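Local structure of Serine/threonine-protein kinase Tel1 (Chaetomium thermophilum, 6SKY) at residues 2413-2418 / 2446-2451; 2429-2434 / 2455-2460; 2435-2438 / 2444-2447; 2466-2471 / 2492-2497. The protein is a serine/threonine kinase of the ATM family that probably senses DNA damage and switches on checkpoint signalling by phosphorylating Ser-Gln and Thr-Gln sites. All coordinates share one frame; numbering follows the deposited sequence.

Followed from the N terminus, the chain opens interaction 1 on helix 2409-2418 and then interaction 2 on the short helix 2431-2434. Helix 2444-2459 closes both, interaction 1 near its start and interaction 2 at its end, so the two loops cross. Interaction 3 is a short closure inside the loop of interaction 2: the turn 2435-2438 meets residues 2444-2447, which overlap the second segment of interaction 1. Interaction 4 follows in series, pairing helix 2461-2472 with helix 2483-2497. L2434 touches L2449, C2457 touches I2468, and I2450 and L2438 both reach I2493, tying the four contacts into one group of packed helices next to the kinase domain.

Interaction 1 (2413-2418 / 2446-2451); sequences EVVKKW and QKLLID
L2448 meets V2415 and K2416 across the gap between helices 2409-2418 and 2444-2459, and its two methyls carry the whole contact, which buries 122 Å² in all. The apolar side-chain pair is V2415 with L2448, whose CG1 and CD1 lie 4.0 Å apart; the two side chains meet at a slant. V2415 turns CG1 anti to its own backbone N (chi1 170°), and this is the branch that reaches the leucine. Contact with the backbone comes next. L2448 CD2 rests against K2416 CA at 3.7 Å, while CD1 sits 4.0 Å from K2416 N, so the leucine fork lies against the helix backbone. The third kind is aliphatic contact with a charged residue: K2416 offers only the base of its side chain, CB lying 3.9 Å from L2448 CD2. Beyond CG the lysine is fully extended and carries its amine away from L2448 toward the exposed side. The contact is therefore partly buried, with V2415 on the inner side and K2416 on the outer one. Inward, V2415 also touches I2378 of helix 2348-2387 and F2398, and W2402 of helix 2394-2404 touches both V2415 and L2448. A single leucine fork set against one turn joins two helices that are neighbours in space, with the short helix 2431-2434 between them in sequence: a helix-helix contact in the all-helical FAT region, whose family belongs to the TPR clan.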
loop_
_atom_site.group_PDB
_atom_site.type_symbol
_atom_site.label_atom_id
_atom_site.label_comp_id
_atom_site.label_asym_id
_atom_site.label_seq_id
_atom_site.Cartn_x
_atom_site.Cartn_y
_atom_site.Cartn_z
ATOM N N GLU A 2413 1.938 16.057 -43.765
ATOM C CA GLU A 2413 1.860 17.513 -43.840
ATOM C C GLU A 2413 2.258 18.158 -42.522
ATOM O O GLU A 2413 3.006 19.145 -42.508
ATOM C CB GLU A 2413 0.458 17.956 -44.242
ATOM C CG GLU A 2413 0.047 17.509 -45.624
ATOM C CD GLU A 2413 1.049 17.892 -46.693
ATOM O OE1 GLU A 2413 1.656 18.978 -46.585
ATOM O OE2 GLU A 2413 1.230 17.104 -47.643
ATOM N N VAL A 2414 1.783 17.614 -41.400
ATOM C CA VAL A 2414 2.163 18.185 -40.110
ATOM C C VAL A 2414 3.666 18.061 -39.888
ATOM O O VAL A 2414 4.326 19.001 -39.417
ATOM C CB VAL A 2414 1.370 17.520 -38.975
ATOM C CG1 VAL A 2414 1.777 18.105 -37.655
ATOM C CG2 VAL A 2414 -0.094 17.715 -39.194
ATOM N N VAL A 2415 4.230 16.901 -40.219
ATOM C CA VAL A 2415 5.662 16.702 -40.039
ATOM C C VAL A 2415 6.445 17.641 -40.934
ATOM O O VAL A 2415 7.435 18.240 -40.509
ATOM C CB VAL A 2415 6.034 15.237 -40.303
ATOM C CG1 VAL A 2415 7.523 15.095 -40.353
ATOM C CG2 VAL A 2415 5.466 14.362 -39.225
ATOM N N LYS A 2416 6.022 17.785 -42.188
ATOM C CA LYS A 2416 6.684 18.718 -43.086
ATOM C C LYS A 2416 6.686 20.115 -42.506
ATOM O O LYS A 2416 7.674 20.846 -42.623
ATOM C CB LYS A 2416 5.996 18.721 -44.442
ATOM C CG LYS A 2416 6.488 19.821 -45.346
ATOM C CD LYS A 2416 5.688 19.895 -46.618
ATOM C CE LYS A 2416 6.155 21.048 -47.473
ATOM N NZ LYS A 2416 5.388 21.134 -48.735
ATOM N N LYS A 2417 5.591 20.501 -41.861
ATOM C CA LYS A 2417 5.501 21.859 -41.348
ATOM C C LYS A 2417 6.412 22.076 -40.145
ATOM O O LYS A 2417 7.004 23.148 -40.004
ATOM C CB LYS A 2417 4.056 22.180 -40.999
ATOM C CG LYS A 2417 3.802 23.635 -40.739
ATOM C CD LYS A 2417 2.339 23.875 -40.476
ATOM C CE LYS A 2417 2.095 25.291 -40.014
ATOM N NZ LYS A 2417 0.666 25.491 -39.664
ATOM N N TRP A 2418 6.546 21.081 -39.265
ATOM C CA TRP A 2418 7.216 21.327 -37.988
ATOM C C TRP A 2418 8.560 20.632 -37.797
ATOM O O TRP A 2418 9.153 20.784 -36.730
ATOM C CB TRP A 2418 6.298 20.937 -36.827
ATOM C CG TRP A 2418 5.076 21.760 -36.769
ATOM C CD1 TRP A 2418 3.826 21.390 -37.139
ATOM C CD2 TRP A 2418 4.984 23.115 -36.344
ATOM N NE1 TRP A 2418 2.953 22.427 -36.960
ATOM C CE2 TRP A 2418 3.645 23.501 -36.473
ATOM C CE3 TRP A 2418 5.909 24.043 -35.865
ATOM C CZ2 TRP A 2418 3.206 24.768 -36.139
ATOM C CZ3 TRP A 2418 5.470 25.295 -35.534
ATOM C CH2 TRP A 2418 4.133 25.649 -35.673
ATOM N N GLN A 2446 9.283 10.053 -48.102
ATOM C CA GLN A 2446 10.688 9.847 -48.416
ATOM C C GLN A 2446 11.428 11.163 -48.580
ATOM O O GLN A 2446 12.603 11.253 -48.224
ATOM C CB GLN A 2446 10.835 8.990 -49.665
ATOM C CG GLN A 2446 10.276 7.603 -49.513
ATOM C CD GLN A 2446 10.977 6.807 -48.443
ATOM O OE1 GLN A 2446 10.400 5.901 -47.855
ATOM N NE2 GLN A 2446 12.235 7.127 -48.195
ATOM N N LYS A 2447 10.768 12.198 -49.085
ATOM C CA LYS A 2447 11.445 13.481 -49.199
ATOM C C LYS A 2447 11.710 14.097 -47.837
ATOM O O LYS A 2447 12.636 14.898 -47.695
ATOM C CB LYS A 2447 10.632 14.432 -50.066
ATOM C CG LYS A 2447 10.590 14.016 -51.511
ATOM C CD LYS A 2447 9.852 15.025 -52.352
ATOM C CE LYS A 2447 10.069 14.756 -53.828
ATOM N NZ LYS A 2447 9.501 15.838 -54.672
ATOM N N LEU A 2448 10.917 13.741 -46.829
ATOM C CA LEU A 2448 11.198 14.201 -45.474
ATOM C C LEU A 2448 12.239 13.325 -44.796
ATOM O O LEU A 2448 13.124 13.832 -44.101
ATOM C CB LEU A 2448 9.919 14.223 -44.648
ATOM C CG LEU A 2448 8.796 15.140 -45.109
ATOM C CD1 LEU A 2448 7.533 14.797 -44.379
ATOM C CD2 LEU A 2448 9.170 16.565 -44.855
ATOM N N LEU A 2449 12.162 12.013 -45.007
ATOM C CA LEU A 2449 13.080 11.099 -44.346
ATOM C C LEU A 2449 14.498 11.254 -44.870
ATOM O O LEU A 2449 15.458 11.231 -44.092
ATOM C CB LEU A 2449 12.591 9.669 -44.530
ATOM C CG LEU A 2449 13.295 8.599 -43.719
ATOM C CD1 LEU A 2449 13.291 8.985 -42.275
ATOM C CD2 LEU A 2449 12.592 7.300 -43.903
ATOM N N ILE A 2450 14.658 11.419 -46.180
ATOM C CA ILE A 2450 15.989 11.573 -46.748
ATOM C C ILE A 2450 16.608 12.892 -46.313
ATOM O O ILE A 2450 17.807 12.963 -46.025
ATOM C CB ILE A 2450 15.914 11.440 -48.276
ATOM C CG1 ILE A 2450 15.830 9.965 -48.647
ATOM C CG2 ILE A 2450 17.096 12.099 -48.934
ATOM C CD1 ILE A 2450 15.603 9.716 -50.100
ATOM N N ASP A 2451 15.800 13.944 -46.216
ATOM C CA ASP A 2451 16.324 15.228 -45.773
ATOM C C ASP A 2451 16.719 15.185 -44.306
ATOM O O ASP A 2451 17.743 15.754 -43.916
ATOM C CB ASP A 2451 15.294 16.319 -46.026
ATOM C CG ASP A 2451 15.841 17.702 -45.783
ATOM O OD1 ASP A 2451 16.909 18.022 -46.340
ATOM O OD2 ASP A 2451 15.201 18.478 -45.047
#

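Interaction 2 (2429-2434 / 2455-2460); sequences LLMNQL and RICVDH
M2431 and L2434, one turn apart on the short helix 2431-2434, lie against I2456 and C2457 near the C-terminal end of helix 2444-2459. All four residues are buried and the contact is wholly apolar. The first kind of contact joins branched hydrocarbon chains. L2434 CD1 meets I2456 CD1 at 3.8 Å, the two side chains standing roughly perpendicular and meeting through their end methyls. The second kind involves sulfur. The methionine and isoleucine chains of M2431 and I2456 lie alongside, running in opposite senses, and the thioether SD lies 4.0 Å from I2456 CG2 and 4.1 Å from I2456 CD1. The end methyl of the isoleucine thus touches both M2431 and L2434. Two successive bends in the methionine chain (chi2 -72°, chi3 -56°) swing its methyl round to the next residue, where CE comes within 4.1 Å of the thiol SG of C2457. In the short helix, the backbone bond from L2434 N to L2430 O (3.2 Å) closes the turn.

One turn earlier on helix 2444-2459, V2453 touches both M2431 and L2434. Next to M2431, N2432 and Q2433 pack on I2621 and Q2624 of helix 2616-2632 in the kinase domain, and H2460, just past the end of the longer helix, hydrogen-bonds through ND1 to Y2570 OH. The arrangement is a helical hairpin of the FAT domain: a one-turn helix packed on the longer helix that follows it, at the border with the kinase domain.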
loop_
_atom_site.group_PDB
_atom_site.type_symbol
_atom_site.label_atom_id
_atom_site.label_comp_id
_atom_site.label_asym_id
_atom_site.label_seq_id
_atom_site.Cartn_x
_atom_site.Cartn_y
_atom_site.Cartn_z
ATOM N N LEU A 2429 20.783 9.280 -32.312
ATOM C CA LEU A 2429 20.941 7.902 -31.870
ATOM C C LEU A 2429 19.912 6.956 -32.469
ATOM O O LEU A 2429 19.920 5.774 -32.129
ATOM C CB LEU A 2429 20.872 7.815 -30.346
ATOM C CG LEU A 2429 22.070 8.316 -29.542
ATOM C CD1 LEU A 2429 21.872 8.024 -28.068
ATOM C CD2 LEU A 2429 23.352 7.689 -30.036
ATOM N N LEU A 2430 19.036 7.437 -33.343
ATOM C CA LEU A 2430 18.036 6.607 -34.003
ATOM C C LEU A 2430 18.338 6.444 -35.484
ATOM O O LEU A 2430 17.431 6.428 -36.307
ATOM C CB LEU A 2430 16.639 7.191 -33.846
ATOM C CG LEU A 2430 16.242 7.898 -32.561
ATOM C CD1 LEU A 2430 14.804 8.314 -32.673
ATOM C CD2 LEU A 2430 16.455 7.003 -31.367
ATOM N N MET A 2431 19.609 6.338 -35.848
ATOM C CA MET A 2431 19.962 6.180 -37.249
ATOM C C MET A 2431 19.869 4.740 -37.724
ATOM O O MET A 2431 19.879 4.506 -38.932
ATOM C CB MET A 2431 21.366 6.714 -37.501
ATOM C CG MET A 2431 21.444 8.207 -37.660
ATOM S SD MET A 2431 20.768 8.775 -39.217
ATOM C CE MET A 2431 21.739 7.819 -40.362
ATOM N N ASN A 2432 19.782 3.773 -36.816
ATOM C CA ASN A 2432 19.544 2.403 -37.241
ATOM C C ASN A 2432 18.132 2.225 -37.768
ATOM O O ASN A 2432 17.913 1.437 -38.689
ATOM C CB ASN A 2432 19.792 1.443 -36.086
ATOM C CG ASN A 2432 21.236 1.056 -35.956
ATOM O OD1 ASN A 2432 21.905 0.788 -36.946
ATOM N ND2 ASN A 2432 21.730 1.020 -34.727
ATOM N N GLN A 2433 17.167 2.934 -37.192
ATOM C CA GLN A 2433 15.781 2.852 -37.619
ATOM C C GLN A 2433 15.466 3.795 -38.761
ATOM O O GLN A 2433 14.563 3.518 -39.552
ATOM C CB GLN A 2433 14.846 3.161 -36.451
ATOM C CG GLN A 2433 14.733 2.060 -35.419
ATOM C CD GLN A 2433 15.854 2.070 -34.409
ATOM O OE1 GLN A 2433 16.092 3.070 -33.744
ATOM N NE2 GLN A 2433 16.544 0.947 -34.282
ATOM N N LEU A 2434 16.176 4.912 -38.858
ATOM C CA LEU A 2434 15.900 5.866 -39.919
ATOM C C LEU A 2434 16.497 5.420 -41.240
ATOM O O LEU A 2434 15.837 5.498 -42.275
ATOM C CB LEU A 2434 16.438 7.238 -39.537
ATOM C CG LEU A 2434 15.681 7.960 -38.433
ATOM C CD1 LEU A 2434 16.403 9.216 -38.053
ATOM C CD2 LEU A 2434 14.289 8.274 -38.893
ATOM N N ARG A 2455 20.514 15.771 -42.901
ATOM C CA ARG A 2455 20.864 16.777 -41.906
ATOM C C ARG A 2455 21.513 16.166 -40.675
ATOM O O ARG A 2455 22.404 16.781 -40.081
ATOM C CB ARG A 2455 19.631 17.579 -41.519
ATOM C CG ARG A 2455 19.160 18.490 -42.618
ATOM C CD ARG A 2455 18.065 19.419 -42.157
ATOM N NE ARG A 2455 16.858 18.701 -41.776
ATOM C CZ ARG A 2455 16.387 18.644 -40.540
ATOM N NH1 ARG A 2455 15.285 17.967 -40.284
ATOM N NH2 ARG A 2455 17.012 19.275 -39.562
ATOM N N ILE A 2456 21.099 14.964 -40.274
ATOM C CA ILE A 2456 21.777 14.310 -39.159
ATOM C C ILE A 2456 23.217 13.995 -39.523
ATOM O O ILE A 2456 24.132 14.220 -38.729
ATOM C CB ILE A 2456 21.032 13.041 -38.725
ATOM C CG1 ILE A 2456 19.656 13.382 -38.185
ATOM C CG2 ILE A 2456 21.821 12.325 -37.665
ATOM C CD1 ILE A 2456 18.814 12.180 -37.959
ATOM N N CYS A 2457 23.447 13.462 -40.723
ATOM C CA CYS A 2457 24.813 13.136 -41.114
ATOM C C CYS A 2457 25.671 14.371 -41.315
ATOM O O CYS A 2457 26.896 14.273 -41.242
ATOM C CB CYS A 2457 24.820 12.300 -42.386
ATOM S SG CYS A 2457 24.003 10.727 -42.215
ATOM N N VAL A 2458 25.067 15.527 -41.571
ATOM C CA VAL A 2458 25.863 16.742 -41.717
ATOM C C VAL A 2458 26.192 17.354 -40.360
ATOM O O VAL A 2458 27.316 17.808 -40.136
ATOM C CB VAL A 2458 25.143 17.742 -42.630
ATOM C CG1 VAL A 2458 25.843 19.061 -42.605
ATOM C CG2 VAL A 2458 25.118 17.223 -44.024
ATOM N N ASP A 2459 25.238 17.383 -39.430
ATOM C CA ASP A 2459 25.531 17.985 -38.133
ATOM C C ASP A 2459 26.393 17.085 -37.264
ATOM O O ASP A 2459 27.298 17.566 -36.580
ATOM C CB ASP A 2459 24.243 18.325 -37.395
ATOM C CG ASP A 2459 23.472 19.431 -38.055
ATOM O OD1 ASP A 2459 23.896 19.887 -39.131
ATOM O OD2 ASP A 2459 22.439 19.845 -37.500
ATOM N N HIS A 2460 26.124 15.786 -37.261
ATOM C CA HIS A 2460 26.835 14.826 -36.421
ATOM C C HIS A 2460 27.390 13.733 -37.317
ATOM O O HIS A 2460 26.798 12.658 -37.439
ATOM C CB HIS A 2460 25.913 14.260 -35.345
ATOM C CG HIS A 2460 25.156 15.312 -34.602
ATOM N ND1 HIS A 2460 25.576 15.815 -33.394
ATOM C CD2 HIS A 2460 24.023 15.977 -34.912
ATOM C CE1 HIS A 2460 24.727 16.738 -32.986
ATOM N NE2 HIS A 2460 23.776 16.857 -33.891
#

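Interaction 3 (2435-2438 / 2444-2447); sequences SSRL and LFQK
In the turn that leads from helix 2431-2434 into helix 2444-2459, R2437 and L2438 fold back on F2445 and Q2446 in the first turn of the longer helix. The contact has two parts: R2437 beside the F2445 ring, and the Q2446 amide beside the R2437-L2438 backbone. Q2446 bends at chi2 (-62°), bringing its side-chain amide over to the turn: OE1 stands 3.4 Å from R2437 O, a meeting of two acceptors and hence not a bond, and NE2 lies 4.0 Å from L2438 CA. The same OE1 lies at the edge of the F2445 ring, in its plane. The R2437 chain is bent at chi2 and chi3 (-73° and -54°), and its NH2 also approaches the ring, obliquely, 4.4 Å from F2445 CE1.

Around this turn, F2445 makes an edge-to-face stack with W2402 of helix 2394-2404, and R2437 also touches S2406. L2438 turns its CB away from residues 2444-2447 and packs on L2449 and I2450 further along the helix and on A2489, T2490 and I2493 of helix 2483-2497. S2436 O accepts a hydrogen bond from R2486 NE of that last helix, so the turn lies between helices 2394-2404, 2444-2459 and 2483-2497.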
loop_
_atom_site.group_PDB
_atom_site.type_symbol
_atom_site.label_atom_id
_atom_site.label_comp_id
_atom_site.label_asym_id
_atom_site.label_seq_id
_atom_site.Cartn_x
_atom_site.Cartn_y
_atom_site.Cartn_z
ATOM N N SER A 2435 17.738 4.958 -41.227
ATOM C CA SER A 2435 18.402 4.514 -42.440
ATOM C C SER A 2435 17.916 3.156 -42.913
ATOM O O SER A 2435 18.346 2.697 -43.971
ATOM C CB SER A 2435 19.913 4.475 -42.224
ATOM O OG SER A 2435 20.259 3.551 -41.211
ATOM N N SER A 2436 17.049 2.501 -42.160
ATOM C CA SER A 2436 16.464 1.243 -42.591
ATOM C C SER A 2436 15.185 1.433 -43.382
ATOM O O SER A 2436 14.739 0.493 -44.042
ATOM C CB SER A 2436 16.188 0.359 -41.377
ATOM O OG SER A 2436 15.161 -0.568 -41.642
ATOM N N ARG A 2437 14.586 2.618 -43.331
ATOM C CA ARG A 2437 13.357 2.917 -44.044
ATOM C C ARG A 2437 13.596 3.754 -45.287
ATOM O O ARG A 2437 12.636 4.206 -45.909
ATOM C CB ARG A 2437 12.377 3.636 -43.123
ATOM C CG ARG A 2437 11.988 2.853 -41.907
ATOM C CD ARG A 2437 11.062 1.727 -42.276
ATOM N NE ARG A 2437 9.913 2.217 -43.024
ATOM C CZ ARG A 2437 8.689 2.330 -42.529
ATOM N NH1 ARG A 2437 8.440 1.976 -41.281
ATOM N NH2 ARG A 2437 7.712 2.790 -43.289
ATOM N N LEU A 2438 14.849 3.978 -45.656
ATOM C CA LEU A 2438 15.150 4.789 -46.822
ATOM C C LEU A 2438 14.767 4.055 -48.091
ATOM O O LEU A 2438 15.038 2.864 -48.241
ATOM C CB LEU A 2438 16.632 5.133 -46.862
ATOM C CG LEU A 2438 17.132 6.117 -45.826
ATOM C CD1 LEU A 2438 18.610 6.299 -45.974
ATOM C CD2 LEU A 2438 16.427 7.422 -46.017
ATOM N N LEU A 2444 6.154 12.002 -50.306
ATOM C CA LEU A 2444 6.501 13.047 -49.351
ATOM C C LEU A 2444 7.210 12.464 -48.140
ATOM O O LEU A 2444 8.140 13.075 -47.603
ATOM C CB LEU A 2444 5.254 13.815 -48.928
ATOM C CG LEU A 2444 5.486 14.956 -47.939
ATOM C CD1 LEU A 2444 6.522 15.918 -48.464
ATOM C CD2 LEU A 2444 4.201 15.678 -47.666
ATOM N N PHE A 2445 6.790 11.280 -47.701
ATOM C CA PHE A 2445 7.464 10.631 -46.587
ATOM C C PHE A 2445 8.941 10.444 -46.877
ATOM O O PHE A 2445 9.784 10.672 -46.007
ATOM C CB PHE A 2445 6.810 9.290 -46.288
ATOM C CG PHE A 2445 7.512 8.501 -45.231
ATOM C CD1 PHE A 2445 8.349 7.468 -45.567
ATOM C CD2 PHE A 2445 7.330 8.788 -43.904
ATOM C CE1 PHE A 2445 8.990 6.749 -44.604
ATOM C CE2 PHE A 2445 7.970 8.063 -42.944
ATOM C CZ PHE A 2445 8.800 7.049 -43.296
ATOM N N GLN A 2446 9.283 10.053 -48.102
ATOM C CA GLN A 2446 10.688 9.847 -48.416
ATOM C C GLN A 2446 11.428 11.163 -48.580
ATOM O O GLN A 2446 12.603 11.253 -48.224
ATOM C CB GLN A 2446 10.835 8.990 -49.665
ATOM C CG GLN A 2446 10.276 7.603 -49.513
ATOM C CD GLN A 2446 10.977 6.807 -48.443
ATOM O OE1 GLN A 2446 10.400 5.901 -47.855
ATOM N NE2 GLN A 2446 12.235 7.127 -48.195
ATOM N N LYS A 2447 10.768 12.198 -49.085
ATOM C CA LYS A 2447 11.445 13.481 -49.199
ATOM C C LYS A 2447 11.710 14.097 -47.837
ATOM O O LYS A 2447 12.636 14.898 -47.695
ATOM C CB LYS A 2447 10.632 14.432 -50.066
ATOM C CG LYS A 2447 10.590 14.016 -51.511
ATOM C CD LYS A 2447 9.852 15.025 -52.352
ATOM C CE LYS A 2447 10.069 14.756 -53.828
ATOM N NZ LYS A 2447 9.501 15.838 -54.672
#

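Interaction 4 (2466-2471 / 2492-2497); sequences YHIWTG and KIAKAL
I2468 of helix 2461-2472 points into a notch formed by I2493, A2494 and L2497 on helix 2483-2497. This is a helix-helix contact in the group of packed helices where the FAT domain passes into the kinase domain. The two short segments run in broadly opposite senses, with 128° between their N-to-C directions and 9.6 Å between their axes at closest approach. Through contacts of CG2 and CD1, a single isoleucine from one helix is received by three apolar side chains on the other, and all four residues are buried.

The branches of I2468 divide the work. CG2, anti to the backbone N, faces the small residue at the centre, where the lack of bulk beyond CB lets the backbones come to 6.5 Å between I2468 CA and A2494 CA. The other branch bends at chi2 (-45°) and sends CD1 to I2493 CG2, 4.2 Å away. L2497, one turn on from I2493, brings CD1 to 4.3 Å from I2468 CG2, so this methyl touches both A2494 and L2497.

Helix 2444-2459 adds V2453 and C2457 against I2468, while W2507 of helix 2507-2522 touches A2494. On helix 2461-2472, Y2466 and W2469 pack on strand 2651-2655 of the kinase-domain sheet. At the centre of the notch, I2468 CG2 lies 3.9 Å from A2494 CB and 4.0 Å from A2494 CA.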
loop_
_atom_site.group_PDB
_atom_site.type_symbol
_atom_site.label_atom_id
_atom_site.label_comp_id
_atom_site.label_asym_id
_atom_site.label_seq_id
_atom_site.Cartn_x
_atom_site.Cartn_y
_atom_site.Cartn_z
ATOM N N TYR A 2466 28.812 6.368 -40.900
ATOM C CA TYR A 2466 29.052 4.937 -41.030
ATOM C C TYR A 2466 27.793 4.196 -41.447
ATOM O O TYR A 2466 27.873 3.220 -42.195
ATOM C CB TYR A 2466 29.596 4.375 -39.729
ATOM C CG TYR A 2466 31.073 4.564 -39.589
ATOM C CD1 TYR A 2466 31.954 3.745 -40.258
ATOM C CD2 TYR A 2466 31.588 5.563 -38.794
ATOM C CE1 TYR A 2466 33.299 3.914 -40.139
ATOM C CE2 TYR A 2466 32.932 5.738 -38.669
ATOM C CZ TYR A 2466 33.784 4.912 -39.343
ATOM O OH TYR A 2466 35.136 5.086 -39.221
ATOM N N HIS A 2467 26.629 4.645 -40.987
ATOM C CA HIS A 2467 25.378 4.084 -41.474
ATOM C C HIS A 2467 25.218 4.333 -42.958
ATOM O O HIS A 2467 24.792 3.443 -43.702
ATOM C CB HIS A 2467 24.199 4.680 -40.718
ATOM C CG HIS A 2467 24.126 4.254 -39.292
ATOM N ND1 HIS A 2467 24.446 5.091 -38.249
ATOM C CD2 HIS A 2467 23.778 3.075 -38.733
ATOM C CE1 HIS A 2467 24.294 4.447 -37.109
ATOM N NE2 HIS A 2467 23.892 3.220 -37.375
ATOM N N ILE A 2468 25.559 5.537 -43.413
ATOM C CA ILE A 2468 25.456 5.825 -44.839
ATOM C C ILE A 2468 26.422 4.960 -45.636
ATOM O O ILE A 2468 26.063 4.410 -46.682
ATOM C CB ILE A 2468 25.683 7.321 -45.104
ATOM C CG1 ILE A 2468 24.575 8.130 -44.449
ATOM C CG2 ILE A 2468 25.731 7.590 -46.578
ATOM C CD1 ILE A 2468 23.208 7.569 -44.678
ATOM N N TRP A 2469 27.657 4.816 -45.157
ATOM C CA TRP A 2469 28.633 3.998 -45.867
ATOM C C TRP A 2469 28.165 2.556 -45.969
ATOM O O TRP A 2469 28.230 1.945 -47.037
ATOM C CB TRP A 2469 29.995 4.068 -45.180
ATOM C CG TRP A 2469 31.081 3.477 -46.008
ATOM C CD1 TRP A 2469 31.847 4.122 -46.915
ATOM C CD2 TRP A 2469 31.503 2.111 -46.027
ATOM N NE1 TRP A 2469 32.727 3.252 -47.496
ATOM C CE2 TRP A 2469 32.534 2.008 -46.965
ATOM C CE3 TRP A 2469 31.111 0.966 -45.334
ATOM C CZ2 TRP A 2469 33.177 0.813 -47.229
ATOM C CZ3 TRP A 2469 31.748 -0.218 -45.601
ATOM C CH2 TRP A 2469 32.767 -0.287 -46.535
ATOM N N THR A 2470 27.692 1.988 -44.864
ATOM C CA THR A 2470 27.219 0.612 -44.895
ATOM C C THR A 2470 26.018 0.459 -45.814
ATOM O O THR A 2470 25.880 -0.556 -46.501
ATOM C CB THR A 2470 26.870 0.152 -43.490
ATOM O OG1 THR A 2470 28.012 0.321 -42.650
ATOM C CG2 THR A 2470 26.479 -1.296 -43.499
ATOM N N GLY A 2471 25.137 1.454 -45.847
ATOM C CA GLY A 2471 23.978 1.350 -46.711
ATOM C C GLY A 2471 24.332 1.419 -48.181
ATOM O O GLY A 2471 23.711 0.751 -49.007
ATOM N N LYS A 2492 22.401 7.895 -53.157
ATOM C CA LYS A 2492 22.160 9.306 -53.460
ATOM C C LYS A 2492 22.560 10.199 -52.294
ATOM O O LYS A 2492 23.162 11.261 -52.494
ATOM C CB LYS A 2492 20.696 9.532 -53.820
ATOM C CG LYS A 2492 20.245 8.762 -55.034
ATOM C CD LYS A 2492 18.756 8.879 -55.236
ATOM C CE LYS A 2492 18.258 7.795 -56.167
ATOM N NZ LYS A 2492 16.798 7.906 -56.412
ATOM N N ILE A 2493 22.240 9.784 -51.065
ATOM C CA ILE A 2493 22.634 10.579 -49.902
ATOM C C ILE A 2493 24.150 10.641 -49.780
ATOM O O ILE A 2493 24.708 11.668 -49.391
ATOM C CB ILE A 2493 21.993 10.032 -48.616
ATOM C CG1 ILE A 2493 20.490 10.227 -48.638
ATOM C CG2 ILE A 2493 22.545 10.737 -47.401
ATOM C CD1 ILE A 2493 19.841 9.821 -47.362
ATOM N N ALA A 2494 24.844 9.549 -50.108
ATOM C CA ALA A 2494 26.303 9.560 -50.043
ATOM C C ALA A 2494 26.899 10.499 -51.083
ATOM O O ALA A 2494 27.843 11.249 -50.793
ATOM C CB ALA A 2494 26.843 8.149 -50.230
ATOM N N LYS A 2495 26.370 10.459 -52.307
ATOM C CA LYS A 2495 26.824 11.385 -53.335
ATOM C C LYS A 2495 26.595 12.825 -52.911
ATOM O O LYS A 2495 27.418 13.700 -53.197
ATOM C CB LYS A 2495 26.106 11.108 -54.650
ATOM C CG LYS A 2495 26.394 9.758 -55.255
ATOM C CD LYS A 2495 25.333 9.407 -56.282
ATOM C CE LYS A 2495 25.418 7.954 -56.701
ATOM N NZ LYS A 2495 24.162 7.495 -57.349
ATOM N N ALA A 2496 25.480 13.094 -52.233
ATOM C CA ALA A 2496 25.222 14.459 -51.787
ATOM C C ALA A 2496 26.122 14.851 -50.627
ATOM O O ALA A 2496 26.503 16.018 -50.509
ATOM C CB ALA A 2496 23.756 14.614 -51.398
ATOM N N LEU A 2497 26.463 13.899 -49.758
ATOM C CA LEU A 2497 27.372 14.187 -48.655
ATOM C C LEU A 2497 28.754 14.545 -49.164
ATOM O O LEU A 2497 29.419 15.422 -48.606
ATOM C CB LEU A 2497 27.472 12.994 -47.712
ATOM C CG LEU A 2497 26.428 12.832 -46.622
ATOM C CD1 LEU A 2497 26.822 11.689 -45.741
ATOM C CD2 LEU A 2497 26.313 14.102 -45.823
#